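Local coordinates for protein glutaredoxin-glutathione complex (Polygonaceae, PDB 5KQA) that binds glutathione and, as a glutaredoxin of the thioredoxin fold, probably catalyses glutathione-dependent thiol-disulfide exchange, at residues 22-25 / 26-30; 109-113 / 114-118. All coordinates share one frame; numbering follows the deposited sequence.

Contact 1: 22-25 / 26-30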
ATOM      1  N   GLN A  22      -4.852  20.203  -3.413  1.00 25.62           N
ATOM      2  CA  GLN A  22      -4.052  19.128  -3.987  1.00 27.37           C
ATOM      3  C   GLN A  22      -3.960  17.943  -3.040  1.00 22.63           C
ATOM      4  O   GLN A  22      -4.026  16.786  -3.466  1.00 18.05           O
ATOM      5  CB  GLN A  22      -2.654  19.626  -4.341  1.00 27.27           C
ATOM      6  CG  GLN A  22      -2.603  20.371  -5.659  1.00 25.84           C
ATOM      7  CD  GLN A  22      -1.257  20.997  -5.906  1.00 45.91           C
ATOM      8  OE1 GLN A  22      -0.679  21.619  -5.013  1.00 28.80           O
ATOM      9  NE2 GLN A  22      -0.737  20.829  -7.121  1.00 42.88           N
ATOM     10  N   LEU A  23      -3.813  18.231  -1.754  1.00 17.04           N
ATOM     11  CA  LEU A  23      -3.750  17.168  -0.751  1.00 22.62           C
ATOM     12  C   LEU A  23      -5.082  16.436  -0.680  1.00 19.62           C
ATOM     13  O   LEU A  23      -5.125  15.212  -0.612  1.00 13.98           O
ATOM     14  CB  LEU A  23      -3.373  17.730   0.624  1.00 24.40           C
ATOM     15  CG  LEU A  23      -2.791  16.722   1.623  1.00 40.55           C
ATOM     16  CD1 LEU A  23      -1.751  17.394   2.513  1.00 43.85           C
ATOM     17  CD2 LEU A  23      -3.889  16.080   2.470  1.00 35.88           C
ATOM     18  N   LYS A  24      -6.167  17.203  -0.712  1.00 17.60           N
ATOM     19  CA  LYS A  24      -7.515  16.646  -0.693  1.00 21.99           C
ATOM     20  C   LYS A  24      -7.775  15.722  -1.890  1.00 19.53           C
ATOM     21  O   LYS A  24      -8.287  14.621  -1.726  1.00 15.04           O
ATOM     22  CB  LYS A  24      -8.542  17.780  -0.665  1.00 23.53           C
ATOM     23  CG  LYS A  24      -9.979  17.312  -0.679  1.00 23.27           C
ATOM     24  CD  LYS A  24     -10.934  18.489  -0.649  1.00 42.42           C
ATOM     25  CE  LYS A  24     -11.971  18.374  -1.752  1.00 38.84           C
ATOM     26  NZ  LYS A  24     -13.009  19.438  -1.646  1.00 68.19           N
ATOM     27  N   MET A  25      -7.437  16.195  -3.088  1.00 17.00           N
ATOM     28  CA  MET A  25      -7.561  15.410  -4.316  1.00 13.13           C
ATOM     29  C   MET A  25      -6.696  14.149  -4.281  1.00 11.52           C
ATOM     30  O   MET A  25      -7.134  13.070  -4.671  1.00 11.85           O
ATOM     31  CB  MET A  25      -7.179  16.260  -5.525  1.00 14.51           C
ATOM     32  CG  MET A  25      -8.148  17.388  -5.831  1.00 28.05           C
ATOM     33  SD  MET A  25      -9.803  16.778  -6.219  1.00 35.52           S
ATOM     34  CE  MET A  25     -10.612  16.982  -4.647  1.00 25.36           C
ATOM     35  N   ALA A  26      -5.461  14.295  -3.822  1.00 11.72           N
ATOM     36  CA  ALA A  26      -4.564  13.153  -3.673  1.00 15.22           C
ATOM     37  C   ALA A  26      -5.111  12.106  -2.684  1.00 11.21           C
ATOM     38  O   ALA A  26      -5.015  10.904  -2.922  1.00 11.69           O
ATOM     39  CB  ALA A  26      -3.184  13.633  -3.232  1.00  7.68           C
ATOM     40  N   LEU A  27      -5.668  12.563  -1.569  1.00 12.13           N
ATOM     41  CA  LEU A  27      -6.264  11.657  -0.596  1.00 11.04           C
ATOM     42  C   LEU A  27      -7.439  10.904  -1.213  1.00  7.16           C
ATOM     43  O   LEU A  27      -7.541   9.690  -1.073  1.00  9.83           O
ATOM     44  CB  LEU A  27      -6.722  12.416   0.651  1.00 12.40           C
ATOM     45  CG  LEU A  27      -7.363  11.549   1.746  1.00 14.26           C
ATOM     46  CD1 LEU A  27      -6.342  10.603   2.372  1.00 13.06           C
ATOM     47  CD2 LEU A  27      -8.014  12.420   2.815  1.00 22.66           C
ATOM     48  N   GLN A  28      -8.329  11.627  -1.891  1.00  9.79           N
ATOM     49  CA  GLN A  28      -9.441  10.978  -2.584  1.00 14.66           C
ATOM     50  C   GLN A  28      -8.936   9.911  -3.556  1.00 13.76           C
ATOM     51  O   GLN A  28      -9.462   8.799  -3.590  1.00 12.75           O
ATOM     52  CB  GLN A  28     -10.303  12.014  -3.324  1.00 15.58           C
ATOM     53  CG  GLN A  28     -11.193  12.820  -2.369  1.00 30.31           C
ATOM     54  CD  GLN A  28     -12.059  13.868  -3.063  1.00 42.76           C
ATOM     55  OE1 GLN A  28     -12.297  13.805  -4.273  1.00 35.41           O
ATOM     56  NE2 GLN A  28     -12.535  14.840  -2.287  1.00 35.54           N
ATOM     57  N   LYS A  29      -7.904  10.245  -4.328  1.00  7.01           N
ATOM     58  CA  LYS A  29      -7.313   9.287  -5.254  1.00  8.04           C
ATOM     59  C   LYS A  29      -6.807   8.040  -4.530  1.00  6.51           C
ATOM     60  O   LYS A  29      -7.044   6.924  -4.981  1.00  7.16           O
ATOM     61  CB  LYS A  29      -6.162   9.929  -6.037  1.00 14.40           C
ATOM     62  CG  LYS A  29      -5.368   8.926  -6.862  1.00 14.72           C
ATOM     63  CD  LYS A  29      -4.370   9.586  -7.819  1.00 26.08           C
ATOM     64  CE  LYS A  29      -3.701   8.532  -8.730  1.00 18.82           C
ATOM     65  NZ  LYS A  29      -2.969   9.131  -9.883  1.00 37.88           N
ATOM     66  N   ALA A  30      -6.091   8.234  -3.422  1.00  8.30           N
ATOM     67  CA  ALA A  30      -5.519   7.117  -2.659  1.00  3.78           C
ATOM     68  C   ALA A  30      -6.618   6.256  -2.047  1.00  7.46           C
ATOM     69  O   ALA A  30      -6.536   5.027  -2.061  1.00 11.75           O
ATOM     70  CB  ALA A  30      -4.592   7.630  -1.574  1.00  9.12           C
TER
HETATM   71  O   HOH W   1     -10.182  14.100   0.171  1.00 29.18           O

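Contact 2: 109-113 / 114-118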
ATOM      1  N   GLU A 109       5.945  -8.862   9.763  1.00 12.95           N
ATOM      2  CA  GLU A 109       5.416  -9.200  11.090  1.00 15.11           C
ATOM      3  C   GLU A 109       4.137 -10.038  11.003  1.00 17.43           C
ATOM      4  O   GLU A 109       3.981 -11.023  11.728  1.00 19.29           O
ATOM      5  CB  GLU A 109       5.153  -7.926  11.904  1.00 21.84           C
ATOM      6  CG  GLU A 109       4.413  -8.148  13.206  1.00 24.39           C
ATOM      7  CD  GLU A 109       3.760  -6.868  13.747  1.00 59.86           C
ATOM      8  OE1 GLU A 109       4.283  -5.761  13.464  1.00 35.29           O
ATOM      9  OE2 GLU A 109       2.718  -6.971  14.448  1.00 48.16           O
ATOM     10  N   LYS A 110       3.221  -9.652  10.118  1.00 15.89           N
ATOM     11  CA  LYS A 110       1.971 -10.393   9.945  1.00 13.87           C
ATOM     12  C   LYS A 110       2.200 -11.765   9.316  1.00 16.95           C
ATOM     13  O   LYS A 110       1.471 -12.713   9.590  1.00 13.32           O
ATOM     14  CB  LYS A 110       0.989  -9.591   9.084  1.00 15.99           C
ATOM     15  CG  LYS A 110       0.689  -8.189   9.613  1.00 20.54           C
ATOM     16  CD  LYS A 110      -0.284  -8.212  10.790  1.00 36.81           C
ATOM     17  CE  LYS A 110      -0.702  -6.793  11.189  1.00 39.24           C
ATOM     18  NZ  LYS A 110      -1.906  -6.751  12.081  1.00 49.13           N
ATOM     19  N   HIS A 111       3.200 -11.863   8.452  1.00 12.13           N
ATOM     20  CA  HIS A 111       3.534 -13.139   7.836  1.00 14.09           C
ATOM     21  C   HIS A 111       4.091 -14.069   8.913  1.00 18.14           C
ATOM     22  O   HIS A 111       3.776 -15.256   8.968  1.00 13.01           O
ATOM     23  CB  HIS A 111       4.536 -12.930   6.713  1.00 10.34           C
ATOM     24  CG  HIS A 111       4.901 -14.182   5.969  1.00 18.15           C
ATOM     25  ND1 HIS A 111       3.958 -15.066   5.487  1.00 16.45           N
ATOM     26  CD2 HIS A 111       6.105 -14.677   5.609  1.00 15.63           C
ATOM     27  CE1 HIS A 111       4.572 -16.054   4.860  1.00 15.98           C
ATOM     28  NE2 HIS A 111       5.872 -15.840   4.910  1.00 19.37           N
ATOM     29  N   ARG A 112       4.894 -13.491   9.793  1.00 19.83           N
ATOM     30  CA  ARG A 112       5.543 -14.225  10.865  1.00 18.23           C
ATOM     31  C   ARG A 112       4.537 -14.797  11.878  1.00 22.04           C
ATOM     32  O   ARG A 112       4.725 -15.905  12.373  1.00 14.49           O
ATOM     33  CB  ARG A 112       6.548 -13.305  11.559  1.00 21.78           C
ATOM     34  CG  ARG A 112       7.372 -13.961  12.645  1.00 32.99           C
ATOM     35  CD  ARG A 112       8.506 -13.034  13.104  1.00 32.06           C
ATOM     36  NE  ARG A 112       8.012 -11.834  13.779  1.00 61.62           N
ATOM     37  CZ  ARG A 112       8.142 -10.591  13.313  1.00 58.51           C
ATOM     38  NH1 ARG A 112       8.765 -10.364  12.156  1.00 37.67           N
ATOM     39  NH2 ARG A 112       7.651  -9.573  14.014  1.00 37.52           N
ATOM     40  N   ASP A 113       3.463 -14.063  12.176  1.00 11.00           N
ATOM     41  CA  ASP A 113       2.529 -14.527  13.198  1.00 15.13           C
ATOM     42  C   ASP A 113       1.310 -15.242  12.596  1.00 18.25           C
ATOM     43  O   ASP A 113       0.349 -15.546  13.299  1.00 19.91           O
ATOM     44  CB  ASP A 113       2.109 -13.359  14.113  1.00 17.53           C
ATOM     45  CG  ASP A 113       1.097 -12.408  13.472  1.00 26.42           C
ATOM     46  OD1 ASP A 113       0.909 -12.433  12.238  1.00 38.30           O
ATOM     47  OD2 ASP A 113       0.487 -11.609  14.226  1.00 42.30           O
ATOM     48  N   GLY A 114       1.365 -15.522  11.299  1.00 16.36           N
ATOM     49  CA  GLY A 114       0.358 -16.346  10.654  1.00 15.46           C
ATOM     50  C   GLY A 114      -0.937 -15.644  10.293  1.00 15.64           C
ATOM     51  O   GLY A 114      -1.921 -16.291   9.941  1.00 15.39           O
ATOM     52  N   LYS A 115      -0.943 -14.317  10.367  1.00 23.54           N
ATOM     53  CA  LYS A 115      -2.170 -13.549  10.145  1.00 25.58           C
ATOM     54  C   LYS A 115      -2.359 -13.072   8.703  1.00 15.03           C
ATOM     55  O   LYS A 115      -3.478 -12.780   8.289  1.00 17.06           O
ATOM     56  CB  LYS A 115      -2.200 -12.339  11.082  1.00 23.78           C
ATOM     57  CG  LYS A 115      -2.201 -12.710  12.565  1.00 37.78           C
ATOM     58  CD  LYS A 115      -3.452 -13.484  12.947  1.00 29.85           C
ATOM     59  CE  LYS A 115      -3.334 -14.057  14.351  1.00 44.45           C
ATOM     60  NZ  LYS A 115      -2.220 -15.041  14.422  1.00 41.15           N
ATOM     61  N   LEU A 116      -1.268 -12.985   7.950  1.00 15.73           N
ATOM     62  CA  LEU A 116      -1.291 -12.353   6.627  1.00 20.42           C
ATOM     63  C   LEU A 116      -2.151 -13.095   5.599  1.00 11.34           C
ATOM     64  O   LEU A 116      -2.974 -12.484   4.919  1.00 11.75           O
ATOM     65  CB  LEU A 116       0.139 -12.213   6.087  1.00 15.80           C
ATOM     66  CG  LEU A 116       0.327 -11.415   4.798  1.00 12.91           C
ATOM     67  CD1 LEU A 116      -0.262 -10.035   4.961  1.00 17.89           C
ATOM     68  CD2 LEU A 116       1.809 -11.323   4.416  1.00  9.03           C
ATOM     69  N   VAL A 117      -1.951 -14.401   5.473  1.00  9.28           N
ATOM     70  CA  VAL A 117      -2.703 -15.172   4.475  1.00 16.85           C
ATOM     71  C   VAL A 117      -4.216 -15.147   4.736  1.00  7.67           C
ATOM     72  O   VAL A 117      -4.994 -14.959   3.800  1.00 12.56           O
ATOM     73  CB  VAL A 117      -2.205 -16.632   4.401  1.00 15.85           C
ATOM     74  CG1 VAL A 117      -3.144 -17.493   3.553  1.00 11.01           C
ATOM     75  CG2 VAL A 117      -0.800 -16.655   3.817  1.00 19.40           C
ATOM     76  N   PRO A 118      -4.641 -15.336   5.998  1.00 11.35           N
ATOM     77  CA  PRO A 118      -6.076 -15.226   6.291  1.00 12.96           C
ATOM     78  C   PRO A 118      -6.631 -13.830   5.994  1.00 13.43           C
ATOM     79  O   PRO A 118      -7.764 -13.730   5.527  1.00 12.32           O
ATOM     80  CB  PRO A 118      -6.160 -15.536   7.795  1.00 13.23           C
ATOM     81  CG  PRO A 118      -4.940 -16.372   8.073  1.00 11.91           C
ATOM     82  CD  PRO A 118      -3.872 -15.805   7.170  1.00 12.81           C
TER
HETATM   83  O   HOH W   2       0.868 -15.764   6.706  1.00 29.16           O

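Contact 1: 22-25 / 26-30
Four successive i to i+4 backbone bonds join 22-25 to 26-30 as one unbroken run of alpha-helix, the first from Ala26 N to Gln22 O and the last from Lys29 N to Met25 O, 2.9 Å. On the outer face Gln28 is the side chain that meets both Lys24 and Met25, running alongside each and pointing the same way. Gln28 CG rests on the Lys24 carbonyl, CG to O 3.5 Å, because chi1 of -75° sets CG beside its own backbone N. The terminal amide then lies near two CE atoms. Gln28 NE2 is 3.6 Å from CE of Lys24. Gln28 OE1 is equally near CE of Met25, whose chain bends at chi2 and again at chi3 to bring CE there. A water donates to Lys24 O at 2.7 Å and is weakly reached by Gln28 NE2, giving that carbonyl a second partner besides Gln28 N. This is the N-terminal helix 20-35 of the glutaredoxin, which precedes the first strand of the thioredoxin-type fold, and its inner face carries the apolar residues: Leu23, Ala26 and Leu27 touch helix 75-86, with Leu27 against Ala81 and Trp85. Ala26 CB sits 3.3 Å from Gln22 O. Lys29 stretches out to a salt bridge with Glu72.

Contact 2: 109-113 / 114-118
Asp113 and Lys115 cross at about a right angle where a Schellman motif ends helix 104-112, with Gly114 as its positive-phi C' residue (phi 80°). The Asp113 carboxylate lies against the start of the lysine chain: OD1 is 3.1 Å from CG of Lys115 and accepts a bond from Lys115 N at 3.2 Å, the donor standing well above the carboxylate plane. Chi1 of 76° puts Asp113 CG between its own N and carbonyl carbon, which brings the carboxylate to both of those Lys115 atoms. Lys115 N also gives the 6→1 bond of the motif, to Lys110 O at 3.0 Å, while Gly114 N reaches His111 O only weakly. Lys110 O takes a second bond from Leu116 N, which comes from above the carbonyl plane, so one oxygen ties the helix end to Leu116 of the next helix. On the inner side CB of Leu116 packs on CB of Lys110 at 4.1 Å, and its CD2 meets CB of His111 at 3.9 Å. Leu116 and His111 both lean on Leu56 and Leu60 of helix 48-60. Asp113 OD2 and Lys115 NZ stay 4.4 Å apart, beyond a salt bridge; bent at chi2 and chi4, the chain instead curls back until Lys115 NZ donates to Asp113 O at 2.8 Å.

Contacts 1 and 2 lie on opposite sides of the chain's centre, their own centres 30 Å apart and their nearest atoms about 18 Å apart, without touching. Each is local in sequence, but each packs its side chains on a different helix: 22-30 rests on helix 75-86, whereas 109-118 rests on helix 48-60. Both supporting helices reach the glutathione pocket, which Gln79 of the former and Tyr49 of the latter line. Contact 2 is also linked to that pocket through helix 104-112, since Cys104 and Asp105 at its start line the site; even so, the side chain of Arg112 stays about 10 Å from the bound glutathione. No residue of helix 20-35, which carries contact 1, is among the pocket residues.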